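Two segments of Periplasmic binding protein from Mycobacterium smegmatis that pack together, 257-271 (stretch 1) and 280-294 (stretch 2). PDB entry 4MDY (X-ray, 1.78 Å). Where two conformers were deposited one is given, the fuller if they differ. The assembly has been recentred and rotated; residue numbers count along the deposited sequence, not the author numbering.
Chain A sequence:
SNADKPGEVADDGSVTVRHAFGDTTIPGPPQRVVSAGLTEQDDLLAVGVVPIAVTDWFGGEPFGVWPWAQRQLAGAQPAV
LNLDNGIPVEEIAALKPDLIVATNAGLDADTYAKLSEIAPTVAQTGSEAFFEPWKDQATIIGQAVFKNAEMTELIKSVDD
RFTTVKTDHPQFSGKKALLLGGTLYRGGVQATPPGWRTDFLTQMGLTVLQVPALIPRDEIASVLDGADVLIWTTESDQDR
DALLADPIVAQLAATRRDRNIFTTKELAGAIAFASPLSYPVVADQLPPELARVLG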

# COMPACT_ATOMS: atom_id res chain seq x y z
N ARG A 257 9.66 -26.93 8.23
CA ARG A 257 9.32 -26.61 9.62
C ARG A 257 8.01 -25.84 9.74
O ARG A 257 7.68 -25.34 10.81
CB ARG A 257 10.43 -25.78 10.28
CG ARG A 257 11.84 -26.01 9.76
CD ARG A 257 12.64 -27.03 10.55
NE ARG A 257 12.69 -28.30 9.83
CZ ARG A 257 13.73 -29.13 9.85
NH1 ARG A 257 13.67 -30.26 9.15
NH2 ARG A 257 14.82 -28.83 10.53
N ASP A 258 7.26 -25.73 8.64
CA ASP A 258 5.95 -25.06 8.65
C ASP A 258 6.06 -23.61 9.14
O ASP A 258 5.29 -23.18 10.00
CB ASP A 258 4.98 -25.84 9.54
CG ASP A 258 3.53 -25.42 9.35
OD1 ASP A 258 3.10 -25.19 8.20
OD2 ASP A 258 2.80 -25.35 10.36
N ARG A 259 7.01 -22.87 8.57
CA ARG A 259 7.24 -21.45 8.91
C ARG A 259 6.91 -20.51 7.74
O ARG A 259 7.32 -19.35 7.73
CB ARG A 259 8.68 -21.22 9.38
CG ARG A 259 9.15 -22.18 10.47
CD ARG A 259 8.41 -22.02 11.79
NE ARG A 259 8.03 -23.32 12.37
CZ ARG A 259 8.59 -23.91 13.43
NH1 ARG A 259 8.14 -25.10 13.81
NH2 ARG A 259 9.57 -23.34 14.12
N ASN A 260 6.16 -21.03 6.77
CA ASN A 260 5.58 -20.22 5.71
C ASN A 260 4.24 -19.67 6.16
O ASN A 260 3.43 -20.39 6.74
CB ASN A 260 5.34 -21.04 4.44
CG ASN A 260 6.63 -21.45 3.75
OD1 ASN A 260 7.56 -20.66 3.60
ND2 ASN A 260 6.66 -22.69 3.29
N ILE A 261 4.03 -18.39 5.90
CA ILE A 261 2.72 -17.78 5.96
C ILE A 261 2.28 -17.48 4.53
O ILE A 261 2.95 -16.74 3.81
CB ILE A 261 2.73 -16.49 6.79
CG1 ILE A 261 3.11 -16.80 8.25
CG2 ILE A 261 1.37 -15.82 6.75
CD1 ILE A 261 3.43 -15.59 9.09
N PHE A 262 1.16 -18.07 4.13
CA PHE A 262 0.55 -17.77 2.85
C PHE A 262 -0.68 -16.91 3.13
O PHE A 262 -1.67 -17.39 3.68
CB PHE A 262 0.19 -19.05 2.08
CG PHE A 262 1.37 -19.95 1.82
CD1 PHE A 262 2.32 -19.62 0.86
CD2 PHE A 262 1.55 -21.12 2.55
CE1 PHE A 262 3.41 -20.45 0.62
CE2 PHE A 262 2.63 -21.95 2.31
CZ PHE A 262 3.56 -21.61 1.34
N THR A 263 -0.59 -15.63 2.78
CA THR A 263 -1.64 -14.68 3.11
C THR A 263 -2.93 -15.02 2.37
O THR A 263 -2.92 -15.60 1.28
CB THR A 263 -1.25 -13.24 2.75
OG1 THR A 263 -1.01 -13.16 1.33
CG2 THR A 263 -0.01 -12.80 3.53
N THR A 264 -4.04 -14.63 2.98
CA THR A 264 -5.30 -14.54 2.27
C THR A 264 -5.22 -13.39 1.27
O THR A 264 -4.35 -12.51 1.37
CB THR A 264 -6.48 -14.25 3.21
OG1 THR A 264 -6.26 -13.01 3.90
CG2 THR A 264 -6.66 -15.38 4.22
N LYS A 265 -6.12 -13.38 0.30
CA LYS A 265 -6.19 -12.26 -0.64
C LYS A 265 -6.32 -10.91 0.08
O LYS A 265 -5.66 -9.93 -0.30
CB LYS A 265 -7.36 -12.42 -1.59
CG LYS A 265 -7.39 -11.37 -2.68
CD LYS A 265 -8.73 -11.34 -3.39
CE LYS A 265 -8.67 -10.53 -4.66
NZ LYS A 265 -10.02 -10.48 -5.27
N GLU A 266 -7.15 -10.85 1.12
CA GLU A 266 -7.40 -9.58 1.79
C GLU A 266 -6.15 -9.11 2.52
O GLU A 266 -5.83 -7.92 2.50
CB GLU A 266 -8.59 -9.65 2.76
CG GLU A 266 -9.22 -8.28 2.96
CD GLU A 266 -10.05 -8.13 4.22
OE1 GLU A 266 -10.20 -9.13 4.97
OE2 GLU A 266 -10.54 -7.01 4.46
N LEU A 267 -5.43 -10.03 3.15
CA LEU A 267 -4.22 -9.64 3.86
C LEU A 267 -3.13 -9.24 2.86
O LEU A 267 -2.43 -8.25 3.10
CB LEU A 267 -3.75 -10.76 4.80
CG LEU A 267 -2.48 -10.47 5.59
CD1 LEU A 267 -2.55 -9.12 6.30
CD2 LEU A 267 -2.22 -11.58 6.59
N ALA A 268 -3.02 -9.96 1.75
CA ALA A 268 -2.08 -9.57 0.69
C ALA A 268 -2.43 -8.18 0.19
O ALA A 268 -1.55 -7.34 0.02
CB ALA A 268 -2.12 -10.57 -0.47
N GLY A 269 -3.71 -7.94 -0.05
CA GLY A 269 -4.16 -6.63 -0.51
C GLY A 269 -3.87 -5.55 0.52
O GLY A 269 -3.40 -4.46 0.18
N ALA A 270 -4.12 -5.85 1.79
CA ALA A 270 -3.92 -4.88 2.86
C ALA A 270 -2.46 -4.46 2.98
O ALA A 270 -2.16 -3.28 3.10
CB ALA A 270 -4.45 -5.42 4.17
N ILE A 271 -1.55 -5.42 2.88
CA ILE A 271 -0.10 -5.14 2.86
C ILE A 271 0.30 -4.27 1.67
O ILE A 271 1.04 -3.30 1.83
CB ILE A 271 0.71 -6.45 2.86
CG1 ILE A 271 0.52 -7.19 4.18
CG2 ILE A 271 2.19 -6.18 2.61
CD1 ILE A 271 0.90 -8.65 4.14
N PRO A 280 -4.54 -1.30 9.64
CA PRO A 280 -5.29 -1.95 10.73
C PRO A 280 -5.68 -3.40 10.43
O PRO A 280 -5.66 -4.23 11.34
CB PRO A 280 -6.52 -1.05 10.89
CG PRO A 280 -6.01 0.31 10.53
CD PRO A 280 -5.05 0.06 9.39
N VAL A 281 -6.00 -3.70 9.18
CA VAL A 281 -6.29 -5.09 8.78
C VAL A 281 -5.04 -5.98 8.93
O VAL A 281 -5.14 -7.13 9.36
CB VAL A 281 -6.82 -5.17 7.33
CG1 VAL A 281 -6.95 -6.62 6.86
CG2 VAL A 281 -8.16 -4.45 7.22
N VAL A 282 -3.88 -5.43 8.58
CA VAL A 282 -2.61 -6.14 8.74
C VAL A 282 -2.34 -6.38 10.23
O VAL A 282 -1.95 -7.49 10.61
CB VAL A 282 -1.43 -5.37 8.09
CG1 VAL A 282 -0.11 -6.09 8.32
CG2 VAL A 282 -1.68 -5.14 6.60
N ALA A 283 -2.57 -5.37 11.06
CA ALA A 283 -2.34 -5.50 12.51
C ALA A 283 -3.31 -6.52 13.14
O ALA A 283 -2.98 -7.15 14.14
CB ALA A 283 -2.44 -4.15 13.20
N ASP A 284 -4.50 -6.68 12.55
CA ASP A 284 -5.45 -7.68 13.03
C ASP A 284 -5.05 -9.09 12.61
O ASP A 284 -4.99 -9.99 13.45
CB ASP A 284 -6.86 -7.41 12.51
CG ASP A 284 -7.62 -6.40 13.34
OD1 ASP A 284 -7.23 -6.15 14.50
OD2 ASP A 284 -8.62 -5.86 12.84
N GLN A 285 -4.78 -9.28 11.32
CA GLN A 285 -4.72 -10.62 10.74
C GLN A 285 -3.33 -11.26 10.68
O GLN A 285 -3.20 -12.49 10.72
CB GLN A 285 -5.34 -10.62 9.34
CG GLN A 285 -6.80 -10.20 9.33
CD GLN A 285 -7.49 -10.42 7.99
OE1 GLN A 285 -7.04 -11.21 7.16
NE2 GLN A 285 -8.62 -9.74 7.79
N LEU A 286 -2.28 -10.44 10.57
CA LEU A 286 -0.93 -10.99 10.46
C LEU A 286 -0.37 -11.54 11.77
O LEU A 286 0.27 -12.59 11.76
CB LEU A 286 0.05 -9.98 9.84
CG LEU A 286 1.48 -10.50 9.55
CD1 LEU A 286 1.48 -11.76 8.70
CD2 LEU A 286 2.31 -9.41 8.89
N PRO A 287 -0.58 -10.83 12.90
CA PRO A 287 0.04 -11.37 14.12
C PRO A 287 -0.38 -12.79 14.53
O PRO A 287 0.47 -13.56 14.94
CB PRO A 287 -0.30 -10.33 15.19
CG PRO A 287 -0.40 -9.05 14.40
CD PRO A 287 -1.07 -9.46 13.12
N PRO A 288 -1.68 -13.14 14.41
CA PRO A 288 -2.04 -14.55 14.66
C PRO A 288 -1.28 -15.56 13.77
O PRO A 288 -0.95 -16.66 14.23
CB PRO A 288 -3.54 -14.59 14.35
CG PRO A 288 -4.02 -13.19 14.54
CD PRO A 288 -2.86 -12.29 14.21
N GLU A 289 -1.02 -15.19 12.52
CA GLU A 289 -0.28 -16.08 11.61
C GLU A 289 1.18 -16.16 12.05
O GLU A 289 1.78 -17.24 12.06
CB GLU A 289 -0.35 -15.58 10.17
CG GLU A 289 -1.75 -15.49 9.58
CD GLU A 289 -2.39 -16.84 9.28
OE1 GLU A 289 -1.68 -17.79 8.88
OE2 GLU A 289 -3.62 -16.94 9.43
N LEU A 290 1.76 -15.02 12.41
CA LEU A 290 3.12 -15.01 12.95
C LEU A 290 3.23 -15.82 14.24
O LEU A 290 4.20 -16.55 14.44
CB LEU A 290 3.59 -13.57 13.21
CG LEU A 290 3.75 -12.69 11.97
CD1 LEU A 290 3.91 -11.23 12.37
CD2 LEU A 290 4.92 -13.14 11.11
N ALA A 291 2.23 -15.69 15.10
CA ALA A 291 2.24 -16.38 16.40
C ALA A 291 2.13 -17.89 16.22
O ALA A 291 2.74 -18.66 16.97
CB ALA A 291 1.10 -15.88 17.28
N ARG A 292 1.36 -18.30 15.21
CA ARG A 292 1.20 -19.71 14.85
C ARG A 292 2.52 -20.39 14.48
O ARG A 292 2.74 -21.56 14.81
CB ARG A 292 0.20 -19.86 13.70
CG ARG A 292 -0.20 -21.30 13.39
CD ARG A 292 -1.12 -21.39 12.19
NE ARG A 292 -2.34 -20.60 12.39
CZ ARG A 292 -3.20 -20.24 11.42
NH1 ARG A 292 -2.99 -20.59 10.15
NH2 ARG A 292 -4.27 -19.52 11.74
N VAL A 293 3.40 -19.67 13.78
CA VAL A 293 4.66 -20.26 13.31
C VAL A 293 5.86 -19.93 14.21
O VAL A 293 6.80 -20.71 14.28
CB VAL A 293 4.97 -19.88 11.84
CG1 VAL A 293 3.80 -20.25 10.93
CG2 VAL A 293 5.30 -18.41 11.68
N LEU A 294 5.81 -18.79 14.90
CA LEU A 294 6.92 -18.38 15.77
C LEU A 294 6.71 -18.77 17.23
O LEU A 294 7.68 -18.92 17.97
CB LEU A 294 7.15 -16.87 15.67
CG LEU A 294 7.59 -16.35 14.30
CD1 LEU A 294 7.68 -14.84 14.33
CD2 LEU A 294 8.92 -16.96 13.87
O HOH W 1 -8.49 -12.38 5.18

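Ile261, Val293 and Leu267 have the largest areas covered by the other stretch. Stretch 1 supplies a short strand, 260-262, and the start of a helix at 265. Both lie against the helix of stretch 2. The strand runs nearly antiparallel to that helix, at 153°, and the helix of stretch 1 crosses it at 134°. The two stretches bury 721 Å² between them, both sides summed.

Ile261 loses the largest area to the other stretch. Its CA-to-CB bond points toward the helix, whereas those of Asn260 and Phe262 point away, as expected for alternation along a strand. The m,t rotamer carries CD1 in among several side chains. Ile261 CD1 lies 3.5 Å from Leu290 CD2, and 4.3 Å from both Leu286 CD1 and Val293 CG2. Ile261 CG2 packs 3.8 Å from Glu289 CB, so the aliphatic part of an acidic residue also lines this site. The carboxylate of Glu289 turns to its own helix: Glu289 OE1 is 3.3 Å from Arg292 NH1, a salt bridge of charges alone, with no N-H pointing at the oxygen.

Val293 is second in covered area and also points toward its partner. Both Val293 methyls lie near Ile261, and Val293 CG1 also sits 3.4 Å from Asp258 O. Here, too, the backbones come closest, with Arg259 CA and Val293 CA 5.2 Å apart. Arg259 CD lies 3.2 Å from Val293 O, which sits over one face of the guanidinium. Arg259 NE is 3.5 Å from Val293 O, but the angle is too poor for a hydrogen bond. The same NE makes a weak bond to Arg257 O at 2.6 Å.

Leu267 leads the helical part of the contact. Its CA-to-CB bond points sideways, yet its t,p rotamer brings the methyls to the partner helix. Leu267 CD1 is 4.1 Å from Val282 CG2, and Leu267 CD2 is 4.3 Å from Leu286 CD1. Leu286 thus touches both Ile261 and Leu267 and links the two parts of the apolar layer. One turn on, Ala270 CB packs 3.7 Å from Val282 CG2 and 3.9 Å from Val281 CG1.

Gln285 adds the polar contacts. Gln285 NE2 donates to Glu266 OE1 at 3.3 Å, the only direct hydrogen bond across the stretches. A water donates to Gln285 OE1 at 2.7 Å and lies 2.6 Å from Thr264 OG1, bridging the two residues. Thr264 OG1 also caps the helix, accepting from Leu267 N at 3.2 Å.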